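Local coordinates for putative lipoprotein (Bacteroides fragilis, PDB 3QNK) that probably binds glycans or related nutrients at the outer membrane, as other SusD-family lipoproteins do, passing them to a partner transporter, at residues S148-Y153 / L193-Y198; Y185-R190 / I387-A392; D200-C205 / L396-A401; R402-D407 / K434-I439. All coordinates share one frame; numbering follows the deposited sequence.

Contact 1. Residues S148-Y153 / L193-Y198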
loop_
_atom_site.group_PDB
_atom_site.type_symbol
_atom_site.label_atom_id
_atom_site.label_comp_id
_atom_site.label_asym_id
_atom_site.label_seq_id
_atom_site.Cartn_x
_atom_site.Cartn_y
_atom_site.Cartn_z
ATOM N N SER B 148 21.137 9.956 -11.997
ATOM C CA SER B 148 20.692 11.157 -12.695
ATOM C C SER B 148 19.483 10.802 -13.556
ATOM O O SER B 148 19.322 9.640 -13.949
ATOM C CB SER B 148 21.823 11.720 -13.548
ATOM O OG SER B 148 22.271 10.802 -14.535
ATOM N N GLU B 149 18.652 11.796 -13.873
ATOM C CA GLU B 149 17.509 11.585 -14.743
ATOM C C GLU B 149 17.986 10.999 -16.097
ATOM O O GLU B 149 17.345 10.077 -16.600
ATOM C CB GLU B 149 16.710 12.899 -14.928
ATOM C CG GLU B 149 15.282 12.670 -15.414
ATOM C CD GLU B 149 14.310 13.835 -15.456
ATOM O OE1 GLU B 149 14.781 14.992 -15.487
ATOM O OE2 GLU B 149 13.079 13.588 -15.519
ATOM N N LYS B 150 19.140 11.481 -16.633
ATOM C CA LYS B 150 19.696 11.021 -17.911
ATOM C C LYS B 150 19.989 9.533 -17.863
ATOM O O LYS B 150 19.583 8.818 -18.785
ATOM C CB LYS B 150 20.961 11.808 -18.326
ATOM C CG LYS B 150 21.164 11.873 -19.852
ATOM C CD LYS B 150 20.181 12.866 -20.554
ATOM C CE LYS B 150 20.240 12.896 -22.075
ATOM N NZ LYS B 150 19.199 13.799 -22.662
ATOM N N GLU B 151 20.644 9.062 -16.769
ATOM C CA GLU B 151 20.971 7.654 -16.523
ATOM C C GLU B 151 19.712 6.781 -16.471
ATOM O O GLU B 151 19.694 5.665 -16.991
ATOM C CB GLU B 151 21.687 7.536 -15.194
ATOM C CG GLU B 151 23.158 7.238 -15.255
ATOM C CD GLU B 151 23.657 6.702 -13.927
ATOM O OE1 GLU B 151 23.657 7.458 -12.922
ATOM O OE2 GLU B 151 23.959 5.486 -13.879
ATOM N N CYS B 152 18.667 7.289 -15.814
ATOM C CA CYS B 152 17.390 6.607 -15.665
ATOM C C CYS B 152 16.709 6.475 -17.037
ATOM O O CYS B 152 16.280 5.371 -17.385
ATOM C CB CYS B 152 16.518 7.339 -14.651
ATOM S SG CYS B 152 17.191 7.325 -12.959
ATOM N N TYR B 153 16.724 7.559 -17.861
ATOM C CA TYR B 153 16.165 7.493 -19.211
ATOM C C TYR B 153 16.968 6.502 -20.068
ATOM O O TYR B 153 16.370 5.752 -20.836
ATOM C CB TYR B 153 16.090 8.878 -19.865
ATOM C CG TYR B 153 14.851 9.645 -19.469
ATOM C CD1 TYR B 153 13.589 9.240 -19.888
ATOM C CD2 TYR B 153 14.936 10.778 -18.675
ATOM C CE1 TYR B 153 12.442 9.944 -19.517
ATOM C CE2 TYR B 153 13.801 11.498 -18.311
ATOM C CZ TYR B 153 12.555 11.078 -18.729
ATOM O OH TYR B 153 11.453 11.781 -18.306
ATOM N N LEU B 193 10.960 11.306 -26.281
ATOM C CA LEU B 193 10.400 12.651 -26.411
ATOM C C LEU B 193 10.456 13.385 -25.068
ATOM O O LEU B 193 10.799 14.577 -25.015
ATOM C CB LEU B 193 8.956 12.581 -26.945
ATOM C CG LEU B 193 8.255 13.913 -27.266
ATOM C CD1 LEU B 193 8.936 14.643 -28.423
ATOM C CD2 LEU B 193 6.805 13.695 -27.564
ATOM N N TYR B 194 10.125 12.662 -23.984
ATOM C CA TYR B 194 10.163 13.174 -22.612
ATOM C C TYR B 194 11.583 13.642 -22.270
ATOM O O TYR B 194 11.699 14.686 -21.646
ATOM C CB TYR B 194 9.623 12.114 -21.608
ATOM C CG TYR B 194 8.103 12.099 -21.479
ATOM C CD1 TYR B 194 7.285 12.423 -22.560
ATOM C CD2 TYR B 194 7.488 11.840 -20.258
ATOM C CE1 TYR B 194 5.896 12.494 -22.429
ATOM C CE2 TYR B 194 6.088 11.876 -20.123
ATOM C CZ TYR B 194 5.295 12.177 -21.221
ATOM O OH TYR B 194 3.921 12.180 -21.149
ATOM N N ASP B 195 12.644 12.972 -22.796
ATOM C CA ASP B 195 14.046 13.336 -22.568
ATOM C C ASP B 195 14.669 14.157 -23.732
ATOM O O ASP B 195 15.911 14.300 -23.819
ATOM C CB ASP B 195 14.904 12.085 -22.289
ATOM C CG ASP B 195 16.228 12.419 -21.625
ATOM O OD1 ASP B 195 16.289 13.446 -20.891
ATOM O OD2 ASP B 195 17.215 11.686 -21.869
ATOM N N LYS B 196 13.812 14.711 -24.614
ATOM C CA LYS B 196 14.207 15.577 -25.725
ATOM C C LYS B 196 15.263 14.935 -26.676
ATOM O O LYS B 196 16.068 15.655 -27.289
ATOM C CB LYS B 196 14.698 16.966 -25.222
ATOM C CG LYS B 196 13.694 17.705 -24.347
ATOM C CD LYS B 196 14.086 19.140 -24.211
ATOM C CE LYS B 196 13.034 20.027 -23.590
ATOM N NZ LYS B 196 13.566 21.406 -23.359
ATOM N N ARG B 197 15.186 13.600 -26.871
ATOM C CA ARG B 197 16.025 12.840 -27.798
ATOM C C ARG B 197 15.290 12.755 -29.128
ATOM O O ARG B 197 14.869 11.681 -29.552
ATOM C CB ARG B 197 16.326 11.431 -27.225
ATOM C CG ARG B 197 16.910 11.452 -25.833
ATOM C CD ARG B 197 17.308 10.077 -25.370
ATOM N NE ARG B 197 17.713 10.115 -23.968
ATOM C CZ ARG B 197 18.552 9.260 -23.393
ATOM N NH1 ARG B 197 19.094 8.271 -24.097
ATOM N NH2 ARG B 197 18.863 9.393 -22.114
ATOM N N TYR B 198 15.111 13.907 -29.771
ATOM C CA TYR B 198 14.295 14.086 -30.980
ATOM C C TYR B 198 14.739 13.257 -32.193
ATOM O O TYR B 198 13.871 12.621 -32.825
ATOM C CB TYR B 198 14.188 15.575 -31.356
ATOM C CG TYR B 198 13.691 16.456 -30.229
ATOM C CD1 TYR B 198 12.485 16.184 -29.582
ATOM C CD2 TYR B 198 14.421 17.565 -29.809
ATOM C CE1 TYR B 198 12.029 16.980 -28.535
ATOM C CE2 TYR B 198 13.961 18.386 -28.773
ATOM C CZ TYR B 198 12.757 18.095 -28.148
ATOM O OH TYR B 198 12.269 18.880 -27.128
#

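Contact 2. Residues Y185-R190 / I387-A392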
loop_
_atom_site.group_PDB
_atom_site.type_symbol
_atom_site.label_atom_id
_atom_site.label_comp_id
_atom_site.label_asym_id
_atom_site.label_seq_id
_atom_site.Cartn_x
_atom_site.Cartn_y
_atom_site.Cartn_z
ATOM N N TYR B 185 8.385 -0.030 -29.327
ATOM C CA TYR B 185 8.826 1.117 -30.119
ATOM C C TYR B 185 7.999 2.349 -29.789
ATOM O O TYR B 185 8.563 3.443 -29.645
ATOM C CB TYR B 185 8.768 0.815 -31.622
ATOM C CG TYR B 185 10.019 0.167 -32.179
ATOM C CD1 TYR B 185 11.228 0.860 -32.225
ATOM C CD2 TYR B 185 9.975 -1.108 -32.751
ATOM C CE1 TYR B 185 12.381 0.268 -32.741
ATOM C CE2 TYR B 185 11.113 -1.696 -33.311
ATOM C CZ TYR B 185 12.315 -1.004 -33.305
ATOM O OH TYR B 185 13.443 -1.584 -33.843
ATOM N N ALA B 186 6.670 2.175 -29.643
ATOM C CA ALA B 186 5.759 3.260 -29.286
ATOM C C ALA B 186 6.119 3.837 -27.899
ATOM O O ALA B 186 6.208 5.059 -27.779
ATOM C CB ALA B 186 4.321 2.781 -29.317
ATOM N N LEU B 187 6.410 2.983 -26.889
ATOM C CA LEU B 187 6.791 3.504 -25.579
ATOM C C LEU B 187 8.130 4.198 -25.679
ATOM O O LEU B 187 8.264 5.288 -25.117
ATOM C CB LEU B 187 6.799 2.431 -24.466
ATOM C CG LEU B 187 6.939 2.927 -22.983
ATOM C CD1 LEU B 187 5.877 3.934 -22.611
ATOM C CD2 LEU B 187 6.910 1.775 -21.995
ATOM N N LYS B 188 9.074 3.635 -26.464
ATOM C CA LYS B 188 10.411 4.177 -26.691
ATOM C C LYS B 188 10.313 5.611 -27.190
ATOM O O LYS B 188 10.932 6.491 -26.587
ATOM C CB LYS B 188 11.203 3.297 -27.682
ATOM C CG LYS B 188 12.721 3.343 -27.545
ATOM C CD LYS B 188 13.460 2.211 -28.270
ATOM C CE LYS B 188 14.795 2.672 -28.847
ATOM N NZ LYS B 188 14.712 3.113 -30.283
ATOM N N SER B 189 9.466 5.869 -28.226
ATOM C CA SER B 189 9.291 7.213 -28.810
ATOM C C SER B 189 8.808 8.236 -27.762
ATOM O O SER B 189 9.296 9.368 -27.788
ATOM C CB SER B 189 8.339 7.185 -30.006
ATOM O OG SER B 189 6.971 7.026 -29.663
ATOM N N ARG B 190 7.888 7.855 -26.834
ATOM C CA ARG B 190 7.417 8.777 -25.792
ATOM C C ARG B 190 8.514 9.059 -24.778
ATOM O O ARG B 190 8.749 10.234 -24.470
ATOM C CB ARG B 190 6.187 8.235 -25.079
ATOM C CG ARG B 190 5.512 9.300 -24.237
ATOM C CD ARG B 190 4.650 8.664 -23.188
ATOM N NE ARG B 190 3.461 8.061 -23.782
ATOM C CZ ARG B 190 2.508 7.440 -23.099
ATOM N NH1 ARG B 190 2.600 7.314 -21.780
ATOM N NH2 ARG B 190 1.457 6.931 -23.730
ATOM N N ILE B 387 -6.396 2.578 -22.898
ATOM C CA ILE B 387 -5.414 2.499 -23.979
ATOM C C ILE B 387 -4.189 3.333 -23.614
ATOM O O ILE B 387 -4.186 4.572 -23.737
ATOM C CB ILE B 387 -6.011 2.889 -25.341
ATOM C CG1 ILE B 387 -7.297 2.069 -25.593
ATOM C CG2 ILE B 387 -4.968 2.680 -26.430
ATOM C CD1 ILE B 387 -8.206 2.592 -26.696
ATOM N N ILE B 388 -3.150 2.633 -23.165
ATOM C CA ILE B 388 -1.891 3.243 -22.745
ATOM C C ILE B 388 -1.162 3.758 -23.998
ATOM O O ILE B 388 -0.666 4.866 -23.980
ATOM C CB ILE B 388 -1.049 2.247 -21.867
ATOM C CG1 ILE B 388 -1.833 1.878 -20.569
ATOM C CG2 ILE B 388 0.301 2.848 -21.497
ATOM C CD1 ILE B 388 -1.436 0.590 -19.864
ATOM N N LEU B 389 -1.162 3.008 -25.092
ATOM C CA LEU B 389 -0.508 3.448 -26.316
ATOM C C LEU B 389 -1.433 3.265 -27.545
ATOM O O LEU B 389 -1.887 2.149 -27.830
ATOM C CB LEU B 389 0.831 2.705 -26.528
ATOM C CG LEU B 389 1.924 2.807 -25.443
ATOM C CD1 LEU B 389 2.985 1.704 -25.659
ATOM C CD2 LEU B 389 2.594 4.161 -25.471
ATOM N N ARG B 390 -1.718 4.396 -28.236
ATOM C CA ARG B 390 -2.513 4.530 -29.467
ATOM C C ARG B 390 -1.633 4.943 -30.646
ATOM O O ARG B 390 -0.693 5.726 -30.457
ATOM C CB ARG B 390 -3.557 5.628 -29.287
ATOM C CG ARG B 390 -4.892 5.269 -28.681
ATOM C CD ARG B 390 -5.559 6.581 -28.241
ATOM N NE ARG B 390 -5.935 7.357 -29.410
ATOM C CZ ARG B 390 -6.221 8.646 -29.431
ATOM N NH1 ARG B 390 -6.202 9.355 -28.315
ATOM N NH2 ARG B 390 -6.561 9.232 -30.562
ATOM N N TYR B 391 -2.003 4.539 -31.870
ATOM C CA TYR B 391 -1.268 4.915 -33.086
ATOM C C TYR B 391 -1.196 6.462 -33.283
ATOM O O TYR B 391 -0.177 6.951 -33.771
ATOM C CB TYR B 391 -1.890 4.247 -34.320
ATOM C CG TYR B 391 -1.036 4.261 -35.572
ATOM C CD1 TYR B 391 0.349 4.115 -35.501
ATOM C CD2 TYR B 391 -1.618 4.335 -36.833
ATOM C CE1 TYR B 391 1.136 4.105 -36.651
ATOM C CE2 TYR B 391 -0.843 4.296 -37.993
ATOM C CZ TYR B 391 0.535 4.178 -37.899
ATOM O OH TYR B 391 1.296 4.110 -39.038
ATOM N N ALA B 392 -2.237 7.222 -32.849
ATOM C CA ALA B 392 -2.281 8.683 -32.953
ATOM C C ALA B 392 -1.041 9.365 -32.346
ATOM O O ALA B 392 -0.582 10.381 -32.877
ATOM C CB ALA B 392 -3.527 9.214 -32.280
#

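Contact 3. Residues D200-C205 / L396-A401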
loop_
_atom_site.group_PDB
_atom_site.type_symbol
_atom_site.label_atom_id
_atom_site.label_comp_id
_atom_site.label_asym_id
_atom_site.label_seq_id
_atom_site.Cartn_x
_atom_site.Cartn_y
_atom_site.Cartn_z
ATOM N N ASP B 200 16.136 10.468 -32.164
ATOM C CA ASP B 200 15.749 9.104 -31.794
ATOM C C ASP B 200 14.244 8.869 -31.918
ATOM O O ASP B 200 13.864 7.808 -32.412
ATOM C CB ASP B 200 16.214 8.756 -30.376
ATOM C CG ASP B 200 17.719 8.686 -30.212
ATOM O OD1 ASP B 200 18.363 7.824 -30.882
ATOM O OD2 ASP B 200 18.262 9.496 -29.434
ATOM N N VAL B 201 13.390 9.843 -31.481
ATOM C CA VAL B 201 11.922 9.768 -31.564
ATOM C C VAL B 201 11.482 9.432 -32.989
ATOM O O VAL B 201 10.698 8.502 -33.174
ATOM C CB VAL B 201 11.231 11.071 -31.095
ATOM C CG1 VAL B 201 9.711 10.976 -31.218
ATOM C CG2 VAL B 201 11.611 11.423 -29.673
ATOM N N ILE B 202 12.019 10.189 -33.986
ATOM C CA ILE B 202 11.737 10.071 -35.410
ATOM C C ILE B 202 12.022 8.640 -35.908
ATOM O O ILE B 202 11.218 8.089 -36.670
ATOM C CB ILE B 202 12.537 11.142 -36.207
ATOM C CG1 ILE B 202 12.118 12.558 -35.770
ATOM C CG2 ILE B 202 12.356 10.944 -37.736
ATOM C CD1 ILE B 202 13.075 13.661 -36.093
ATOM N N LYS B 203 13.143 8.058 -35.455
ATOM C CA LYS B 203 13.582 6.714 -35.811
ATOM C C LYS B 203 12.622 5.682 -35.225
ATOM O O LYS B 203 12.197 4.770 -35.945
ATOM C CB LYS B 203 15.019 6.467 -35.346
ATOM C CG LYS B 203 16.081 7.221 -36.161
ATOM C CD LYS B 203 17.486 6.610 -36.001
ATOM C CE LYS B 203 18.612 7.618 -35.930
ATOM N NZ LYS B 203 19.173 7.744 -34.547
ATOM N N SER B 204 12.232 5.852 -33.942
ATOM C CA SER B 204 11.283 4.963 -33.262
ATOM C C SER B 204 9.898 4.983 -33.935
ATOM O O SER B 204 9.315 3.921 -34.160
ATOM C CB SER B 204 11.160 5.339 -31.798
ATOM O OG SER B 204 12.386 5.057 -31.156
ATOM N N CYS B 205 9.418 6.181 -34.313
ATOM C CA CYS B 205 8.147 6.398 -35.002
ATOM C C CYS B 205 8.167 5.721 -36.366
ATOM O O CYS B 205 7.180 5.081 -36.733
ATOM C CB CYS B 205 7.851 7.888 -35.134
ATOM S SG CYS B 205 7.470 8.712 -33.577
ATOM N N LEU B 396 2.035 12.432 -33.478
ATOM C CA LEU B 396 2.244 13.636 -32.676
ATOM C C LEU B 396 3.643 13.685 -32.042
ATOM O O LEU B 396 4.234 14.756 -32.014
ATOM C CB LEU B 396 1.131 13.781 -31.625
ATOM C CG LEU B 396 -0.234 14.197 -32.212
ATOM C CD1 LEU B 396 -1.327 14.139 -31.193
ATOM C CD2 LEU B 396 -0.183 15.577 -32.792
ATOM N N ASN B 397 4.208 12.533 -31.624
ATOM C CA ASN B 397 5.584 12.452 -31.123
ATOM C C ASN B 397 6.554 12.770 -32.253
ATOM O O ASN B 397 7.527 13.486 -32.049
ATOM C CB ASN B 397 5.880 11.056 -30.554
ATOM C CG ASN B 397 5.102 10.700 -29.307
ATOM O OD1 ASN B 397 4.390 11.515 -28.729
ATOM N ND2 ASN B 397 5.242 9.470 -28.854
ATOM N N ASP B 398 6.256 12.259 -33.456
ATOM C CA ASP B 398 7.027 12.486 -34.667
ATOM C C ASP B 398 6.963 13.978 -35.052
ATOM O O ASP B 398 8.009 14.575 -35.314
ATOM C CB ASP B 398 6.496 11.591 -35.815
ATOM C CG ASP B 398 7.454 11.315 -36.970
ATOM O OD1 ASP B 398 8.679 11.478 -36.781
ATOM O OD2 ASP B 398 6.975 10.897 -38.060
ATOM N N ALA B 399 5.736 14.580 -35.058
ATOM C CA ALA B 399 5.538 15.995 -35.396
ATOM C C ALA B 399 6.362 16.896 -34.468
ATOM O O ALA B 399 7.076 17.789 -34.940
ATOM C CB ALA B 399 4.066 16.355 -35.306
ATOM N N GLU B 400 6.343 16.574 -33.163
ATOM C CA GLU B 400 7.041 17.294 -32.137
ATOM C C GLU B 400 8.562 17.225 -32.324
ATOM O O GLU B 400 9.213 18.281 -32.307
ATOM C CB GLU B 400 6.620 16.783 -30.760
ATOM C CG GLU B 400 7.027 17.737 -29.660
ATOM C CD GLU B 400 6.417 17.575 -28.284
ATOM O OE1 GLU B 400 5.322 16.971 -28.168
ATOM O OE2 GLU B 400 6.996 18.158 -27.337
ATOM N N ALA B 401 9.128 16.012 -32.503
ATOM C CA ALA B 401 10.562 15.801 -32.698
ATOM C C ALA B 401 11.030 16.385 -34.019
ATOM O O ALA B 401 12.106 16.976 -34.060
ATOM C CB ALA B 401 10.889 14.330 -32.643
#

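Contact 4. Residues R402-D407 / K434-I439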
loop_
_atom_site.group_PDB
_atom_site.type_symbol
_atom_site.label_atom_id
_atom_site.label_comp_id
_atom_site.label_asym_id
_atom_site.label_seq_id
_atom_site.Cartn_x
_atom_site.Cartn_y
_atom_site.Cartn_z
ATOM N N ARG B 402 10.220 16.262 -35.081
ATOM C CA ARG B 402 10.569 16.799 -36.396
ATOM C C ARG B 402 10.688 18.288 -36.352
ATOM O O ARG B 402 11.669 18.814 -36.879
ATOM C CB ARG B 402 9.569 16.406 -37.469
ATOM C CG ARG B 402 9.894 15.064 -38.003
ATOM C CD ARG B 402 8.751 14.438 -38.748
ATOM N NE ARG B 402 9.071 13.039 -38.985
ATOM C CZ ARG B 402 9.710 12.590 -40.052
ATOM N NH1 ARG B 402 10.042 13.423 -41.033
ATOM N NH2 ARG B 402 10.017 11.300 -40.155
ATOM N N LEU B 403 9.746 18.974 -35.687
ATOM C CA LEU B 403 9.838 20.427 -35.605
ATOM C C LEU B 403 11.126 20.862 -34.898
ATOM O O LEU B 403 11.884 21.658 -35.463
ATOM C CB LEU B 403 8.621 21.049 -34.905
ATOM C CG LEU B 403 8.708 22.549 -34.868
ATOM C CD1 LEU B 403 7.744 23.164 -35.791
ATOM C CD2 LEU B 403 8.621 23.057 -33.483
ATOM N N GLU B 404 11.403 20.294 -33.697
ATOM C CA GLU B 404 12.590 20.626 -32.910
ATOM C C GLU B 404 13.900 20.331 -33.646
ATOM O O GLU B 404 14.914 20.944 -33.351
ATOM C CB GLU B 404 12.567 19.894 -31.571
ATOM C CG GLU B 404 11.389 20.239 -30.667
ATOM C CD GLU B 404 11.126 21.707 -30.371
ATOM O OE1 GLU B 404 12.060 22.539 -30.471
ATOM O OE2 GLU B 404 9.965 22.020 -30.025
ATOM N N THR B 405 13.854 19.437 -34.623
ATOM C CA THR B 405 14.942 19.001 -35.493
ATOM C C THR B 405 15.105 19.978 -36.685
ATOM O O THR B 405 16.169 20.023 -37.288
ATOM C CB THR B 405 14.591 17.547 -35.874
ATOM O OG1 THR B 405 15.172 16.722 -34.878
ATOM C CG2 THR B 405 15.024 17.105 -37.263
ATOM N N GLY B 406 14.068 20.755 -36.993
ATOM C CA GLY B 406 14.086 21.705 -38.104
ATOM C C GLY B 406 13.313 21.263 -39.336
ATOM O O GLY B 406 13.291 21.974 -40.342
ATOM N N ASP B 407 12.687 20.080 -39.269
ATOM C CA ASP B 407 11.884 19.512 -40.339
ATOM C C ASP B 407 10.447 19.996 -40.161
ATOM O O ASP B 407 9.577 19.229 -39.712
ATOM C CB ASP B 407 12.001 17.979 -40.317
ATOM C CG ASP B 407 11.250 17.227 -41.400
ATOM O OD1 ASP B 407 10.854 17.862 -42.410
ATOM O OD2 ASP B 407 11.089 16.000 -41.256
ATOM N N LYS B 434 5.410 29.326 -34.304
ATOM C CA LYS B 434 3.957 29.271 -34.430
ATOM C C LYS B 434 3.488 27.825 -34.624
ATOM O O LYS B 434 2.532 27.408 -33.962
ATOM C CB LYS B 434 3.468 30.157 -35.582
ATOM C CG LYS B 434 3.453 31.668 -35.305
ATOM C CD LYS B 434 2.769 32.307 -36.502
ATOM C CE LYS B 434 2.961 33.780 -36.744
ATOM N NZ LYS B 434 1.778 34.325 -37.482
ATOM N N LEU B 435 4.185 27.046 -35.483
ATOM C CA LEU B 435 3.851 25.642 -35.743
ATOM C C LEU B 435 3.997 24.790 -34.485
ATOM O O LEU B 435 3.158 23.907 -34.258
ATOM C CB LEU B 435 4.670 25.042 -36.896
ATOM C CG LEU B 435 4.290 23.609 -37.359
ATOM C CD1 LEU B 435 2.800 23.500 -37.722
ATOM C CD2 LEU B 435 5.209 23.126 -38.482
ATOM N N ARG B 436 5.004 25.087 -33.642
ATOM C CA ARG B 436 5.207 24.360 -32.374
ATOM C C ARG B 436 3.972 24.442 -31.501
ATOM O O ARG B 436 3.526 23.425 -30.990
ATOM C CB ARG B 436 6.428 24.890 -31.609
ATOM C CG ARG B 436 6.598 24.277 -30.235
ATOM C CD ARG B 436 8.003 24.379 -29.674
ATOM N NE ARG B 436 8.592 25.681 -29.966
ATOM C CZ ARG B 436 9.760 25.872 -30.562
ATOM N NH1 ARG B 436 10.531 24.839 -30.879
ATOM N NH2 ARG B 436 10.186 27.099 -30.808
ATOM N N GLU B 437 3.389 25.634 -31.377
ATOM C CA GLU B 437 2.221 25.801 -30.535
ATOM C C GLU B 437 1.017 25.058 -31.090
ATOM O O GLU B 437 0.262 24.472 -30.318
ATOM C CB GLU B 437 1.900 27.290 -30.322
ATOM C CG GLU B 437 3.019 28.074 -29.631
ATOM C CD GLU B 437 3.768 27.426 -28.468
ATOM O OE1 GLU B 437 3.105 26.957 -27.511
ATOM O OE2 GLU B 437 5.023 27.405 -28.509
ATOM N N LEU B 438 0.878 25.023 -32.421
ATOM C CA LEU B 438 -0.237 24.348 -33.079
ATOM C C LEU B 438 -0.202 22.818 -32.826
ATOM O O LEU B 438 -1.257 22.205 -32.586
ATOM C CB LEU B 438 -0.198 24.676 -34.579
ATOM C CG LEU B 438 -0.498 26.143 -34.922
ATOM C CD1 LEU B 438 -0.127 26.471 -36.340
ATOM C CD2 LEU B 438 -1.949 26.505 -34.646
ATOM N N ILE B 439 1.021 22.232 -32.833
ATOM C CA ILE B 439 1.272 20.807 -32.579
ATOM C C ILE B 439 0.908 20.524 -31.125
ATOM O O ILE B 439 0.123 19.607 -30.847
ATOM C CB ILE B 439 2.743 20.411 -32.915
ATOM C CG1 ILE B 439 3.065 20.602 -34.425
ATOM C CG2 ILE B 439 3.032 18.981 -32.453
ATOM C CD1 ILE B 439 4.524 20.566 -34.809
#

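Contact 1. Residues S148-Y153 / L193-Y198
Tyr-153 and Asp-195 have the nearest alpha carbons, 7.1 Å between their CA atoms, where the first turn of helix 149-166 meets the C-terminal end of helix 181-194. Asp-195 sends CB over one face of the Tyr-153 ring, 3.8 Å from the ring centroid and 15° off the normal, a CH-pi contact. Its carboxylate lies almost parallel to the ring, the planes 9° apart, and OD2 is the oxygen the cations meet. Three donors converge on it. Arg-197 approaches side-on, with NE 2.7 Å and NH2 2.8 Å from Asp-195 OD2, which lies in the plane of the guanidinium. Lys-150, its chain bent where chi2 (75°) sets CD, brings NZ to 3.0 Å from Asp-195 OD2 from above the carboxylate plane. The shared anion probably offsets the repulsion between the two cations. Arg-197 NH2 is also salt-bridged to Asp-154. At the far end of the ring, Tyr-153 OH lies 3.8 Å from Tyr-194 CB, and Phe-120 of helix 101-126 touches both tyrosines. Asp-195 and Arg-197 flank Lys-196, which has positive phi and is the C-prime residue of a Schellman motif ending helix 181-194, here joined to a surface salt-bridge network.

Contact 2. Residues Y185-R190 / I387-A392
Leu-389 is the apolar centre of this contact, its two methyl branches divided between different parts of helix 181-194. CD1 packs against the helix surface, 4.0 Å from Ala-186 CB and 4.1 Å from Leu-187 CB. CD2 lies instead beside the arginine head, 3.5 Å from Arg-190 NH2. The same nitrogen reaches the backbone: Arg-190 NH2 is 3.0 Å from Ile-388 O, which sits at the guanidinium edge, but the N-H...O angle of 127° makes this a weak hydrogen bond. The arginine chain is bent at chi3 (-72°), where NE is placed, and the head comes to lie beside Leu-389. Its stronger partner is Glu-393, in the helix 391-405 that follows the strand, by a salt bridge from the same NH2.

In the next shell, Ile-388 and Leu-389 form a classic beta bulge opposite Phe-240, and Leu-389 is tied to strand 238-244 by backbone hydrogen bonds. Ala-186 touches Ile-239 of that strand, so the helix meets two neighbouring strands of the small antiparallel sheet. On the helix, Ser-189 OG donates to Ala-186 O at 2.8 Å, one turn back. Phe-113 and Phe-120 of helix 101-126 touch Leu-187 and Arg-190, respectively. The chemistry is thus mainly apolar, and the buried arginine charge is probably balanced chiefly by Glu-393, with the Ile-388 carbonyl contributing a weaker interaction.

Contact 3. Residues D200-C205 / L396-A401
Helices 200-205 and 396-401 run roughly antiparallel, their short axes 8.6 Å apart at closest approach with a signed crossing angle of -149°. The arrangement is consistent with the alpha-alpha superhelix of this protein, whose sequence families fall in the TPR clan. Ile-202 and Asp-398 mark the narrowest backbone approach, 5.3 Å between CA atoms. Nearby, the small Ala-401 meets two branched residues: its CB lies 3.6 Å from Val-201 CB and 3.8 Å from Ile-202 CG1. Val-201 CG1, anti to its backbone N (chi1 179°), instead reaches the main chain opposite and sits 3.4 Å from Asn-397 O. Ile-202 crosses Asp-398 at about a right angle, and Asp-398 OD1 lies beside Ile-202 CA and CG1. The aspartate's polar needs are met elsewhere, OD1 by a salt bridge to Arg-402 and OD2 by a hydrogen bond with Tyr-209. Asn-397 likewise presents CB to this interface while its amide serves others: OD1 pairs with Arg-443, and ND2 with Glu-393. The contact is thus van der Waals packing in which carbon and sulfur of helix 198-209 meet carbon and also polar atoms of helix 391-405. At the Cys-205 end, SG lies 3.8 Å from both Asp-398 N and Asp-398 CB.

Contact 4. Residues R402-D407 / K434-I439
Leu-403 forms the packed side of the contact, projecting from the last turns of helix 391-405 toward helix 432-446. Its side chain and that of Leu-435 slide past each other in opposite directions, Leu-403 CD1 lying 3.7 Å from Leu-435 CD2. The leucine side chain crosses that of Arg-436 at about a right angle, with Leu-403 CD2 near Arg-436 CB. Ile-439 closes in more distantly, its CD1 4.1 Å from Leu-403 CB. Ala-411 of helix 408-420 touches both Leu-403 and Ile-439, extending this buried apolar patch to a third helix.

The more exposed side is ionic. Glu-404, bent where chi2 (-53°) places CD, brings its carboxylate to a single nitrogen: Arg-436 NH1 is 2.8 Å from Glu-404 OE1 and 3.0 Å from Glu-404 OE2. The bond to OE2 is nearly straight, 168° at the hydrogen, and arrives on the syn side. Carboxylate and guanidinium are nearly coplanar, 16° apart. Arg-436 NH2 turns to Glu-433 of its own helix, so two acids share the cation. Glu-404 also touches Tyr-198. The chemistry implies a division of labour: apolar contacts fill the buried side, while at the partly exposed margin the charges of Glu-404 and Arg-436 probably offset each other.

Contacts 2, 3 and 4 are buried, whereas contact 1 lies at the surface and relies on a salt-bridge network. Helix 181-194 serves contacts 1 and 2; helix 391-405 runs through contacts 2, 3 and 4. Contacts 2 and 3, centres about 11 Å apart, meet through probable hydrogen bonds of Ser-189 with Asn-397 and Lys-188 with Ser-204. Contacts 3 and 4 are equally close but meet by packing, as where Ala-399 O approaches Ile-439 CD1. Tyr-198 brings contact 1 against both of them. Contact 2 adds a strand to an otherwise helical set and contains a weak cross-segment hydrogen bond; contact 3 is mainly side-chain packing, and contact 4 combines apolar packing with an ion pair.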